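Local atomic coordinates of uncharacterized protein (PDB entry 4MJG), a protein that is of unknown function, a member of the DUF4853 family from Actinomyces odontolyticus, built around an antiparallel beta sheet flanked by helices. Residues 8-12 against 13-17. Residues are numbered along the deposited sequence; the frame is centred on the assembly and turned at random.
With SO4 (sulfate ion), chain C.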
loop_
_atom_site.group_PDB
_atom_site.type_symbol
_atom_site.label_atom_id
_atom_site.label_comp_id
_atom_site.label_asym_id
_atom_site.label_seq_id
_atom_site.Cartn_x
_atom_site.Cartn_y
_atom_site.Cartn_z
ATOM N N GLU A 8 -4.904 21.288 -3.436
ATOM C CA GLU A 8 -5.119 21.630 -2.024
ATOM C C GLU A 8 -4.630 20.503 -1.099
ATOM O O GLU A 8 -5.287 20.159 -0.109
ATOM C CB GLU A 8 -6.600 21.959 -1.759
ATOM C CG GLU A 8 -6.947 23.443 -1.839
ATOM C CD GLU A 8 -6.867 24.020 -3.244
ATOM O OE1 GLU A 8 -6.823 23.251 -4.227
ATOM O OE2 GLU A 8 -6.859 25.263 -3.364
ATOM N N PHE A 9 -3.470 19.933 -1.427
ATOM C CA PHE A 9 -2.821 18.960 -0.553
ATOM C C PHE A 9 -2.199 19.686 0.631
ATOM O O PHE A 9 -1.675 20.790 0.475
ATOM C CB PHE A 9 -1.723 18.182 -1.291
ATOM C CG PHE A 9 -2.227 17.285 -2.390
ATOM C CD1 PHE A 9 -3.339 16.467 -2.200
ATOM C CD2 PHE A 9 -1.562 17.230 -3.612
ATOM C CE1 PHE A 9 -3.787 15.637 -3.213
ATOM C CE2 PHE A 9 -2.005 16.398 -4.626
ATOM C CZ PHE A 9 -3.118 15.601 -4.426
ATOM N N VAL A 10 -2.247 19.050 1.803
ATOM C CA VAL A 10 -1.609 19.574 3.014
ATOM C C VAL A 10 -0.121 19.805 2.730
ATOM O O VAL A 10 0.576 18.882 2.307
ATOM C CB VAL A 10 -1.759 18.599 4.208
ATOM C CG1 VAL A 10 -0.950 19.078 5.409
ATOM C CG2 VAL A 10 -3.224 18.428 4.590
ATOM N N PRO A 11 0.368 21.038 2.946
ATOM C CA PRO A 11 1.764 21.324 2.613
ATOM C C PRO A 11 2.755 20.587 3.514
ATOM O O PRO A 11 2.418 20.210 4.640
ATOM C CB PRO A 11 1.869 22.841 2.803
ATOM C CG PRO A 11 0.806 23.171 3.788
ATOM C CD PRO A 11 -0.318 22.216 3.508
ATOM N N PHE A 12 3.972 20.412 3.003
ATOM C CA PHE A 12 5.000 19.569 3.618
ATOM C C PHE A 12 5.246 19.824 5.112
ATOM O O PHE A 12 5.228 18.881 5.903
ATOM C CB PHE A 12 6.310 19.703 2.830
ATOM C CG PHE A 12 7.440 18.887 3.383
ATOM C CD1 PHE A 12 7.503 17.521 3.149
ATOM C CD2 PHE A 12 8.448 19.483 4.124
ATOM C CE1 PHE A 12 8.546 16.762 3.652
ATOM C CE2 PHE A 12 9.494 18.731 4.629
ATOM C CZ PHE A 12 9.542 17.370 4.396
ATOM N N PRO A 13 5.469 21.088 5.506
ATOM C CA PRO A 13 5.797 21.349 6.914
ATOM C C PRO A 13 4.708 20.921 7.899
ATOM O O PRO A 13 5.022 20.526 9.019
ATOM C CB PRO A 13 5.971 22.878 6.969
ATOM C CG PRO A 13 6.139 23.315 5.557
ATOM C CD PRO A 13 5.350 22.340 4.740
ATOM N N GLU A 14 3.448 21.000 7.479
ATOM C CA GLU A 14 2.313 20.728 8.359
ATOM C C GLU A 14 1.927 19.250 8.415
ATOM O O GLU A 14 1.012 18.878 9.146
ATOM C CB GLU A 14 1.109 21.566 7.921
ATOM C CG GLU A 14 1.361 23.068 7.962
ATOM C CD GLU A 14 0.262 23.873 7.291
ATOM O OE1 GLU A 14 -0.815 23.309 7.007
ATOM O OE2 GLU A 14 0.478 25.079 7.045
ATOM N N ARG A 15 2.612 18.411 7.642
ATOM C CA ARG A 15 2.361 16.971 7.663
ATOM C C ARG A 15 2.971 16.340 8.913
ATOM O O ARG A 15 3.944 16.849 9.453
ATOM C CB ARG A 15 2.951 16.308 6.414
ATOM C CG ARG A 15 2.261 16.700 5.119
ATOM C CD ARG A 15 3.017 16.182 3.905
ATOM N NE ARG A 15 2.645 16.894 2.682
ATOM C CZ ARG A 15 3.283 16.790 1.516
ATOM N NH1 ARG A 15 4.338 15.995 1.385
ATOM N NH2 ARG A 15 2.868 17.493 0.470
ATOM N N VAL A 16 2.401 15.226 9.363
ATOM C CA VAL A 16 2.972 14.482 10.489
ATOM C C VAL A 16 4.342 13.934 10.106
ATOM O O VAL A 16 4.657 13.803 8.923
ATOM C CB VAL A 16 2.076 13.308 10.961
ATOM C CG1 VAL A 16 0.725 13.817 11.443
ATOM C CG2 VAL A 16 1.899 12.253 9.872
ATOM N N SER A 17 5.148 13.605 11.108
ATOM C CA SER A 17 6.496 13.103 10.865
ATOM C C SER A 17 6.447 11.689 10.302
ATOM O O SER A 17 5.483 10.952 10.519
ATOM C CB SER A 17 7.328 13.113 12.149
ATOM O OG SER A 17 6.957 12.040 12.996
HETATM S S SO4 C . 5.437 14.183 -2.702
HETATM O O1 SO4 C . 4.995 14.439 -1.310
HETATM O O2 SO4 C . 4.794 12.965 -3.245
HETATM O O3 SO4 C . 5.048 15.336 -3.545
HETATM O O4 SO4 C . 6.909 14.032 -2.720
#
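R15 folds back along its own chain and takes the carbonyl of V10 side-on: NE reaches V10 O at 2.9 Å in a fairly straight bond (162°), and NH2 joins the same oxygen at 3.2 Å on a more bent path. Both use the edge of the guanidinium, with V10 O in its plane, while F12 CA lies over one face. With CG beside the backbone N (chi1 -67°) and the chain extended from CG to NE, the group passes close by P11 and F12. The F12 ring stands steeply to it, 77° between planes, and has R15 NH1 at its edge, 3.9 Å from CD1. Underneath is a short 3-10 turn, where E14 N bonds P11 O at 3.1 Å and R15 N bonds F12 O at 3.2 Å, in the loop leading to helix 18-24. Beyond V10 O, R15 NH1 donates to C136 O and to a sulfate, probably from the crystallisation liquor. Putting a leucine at R15 would probably leave V10 O and C136 O without these donors and the turn less firmly tied to the C136 loop. The other side is looser and solvent-facing: the E14 carboxylate merely brushes the P11 ring, OE1 to CG 3.6 Å.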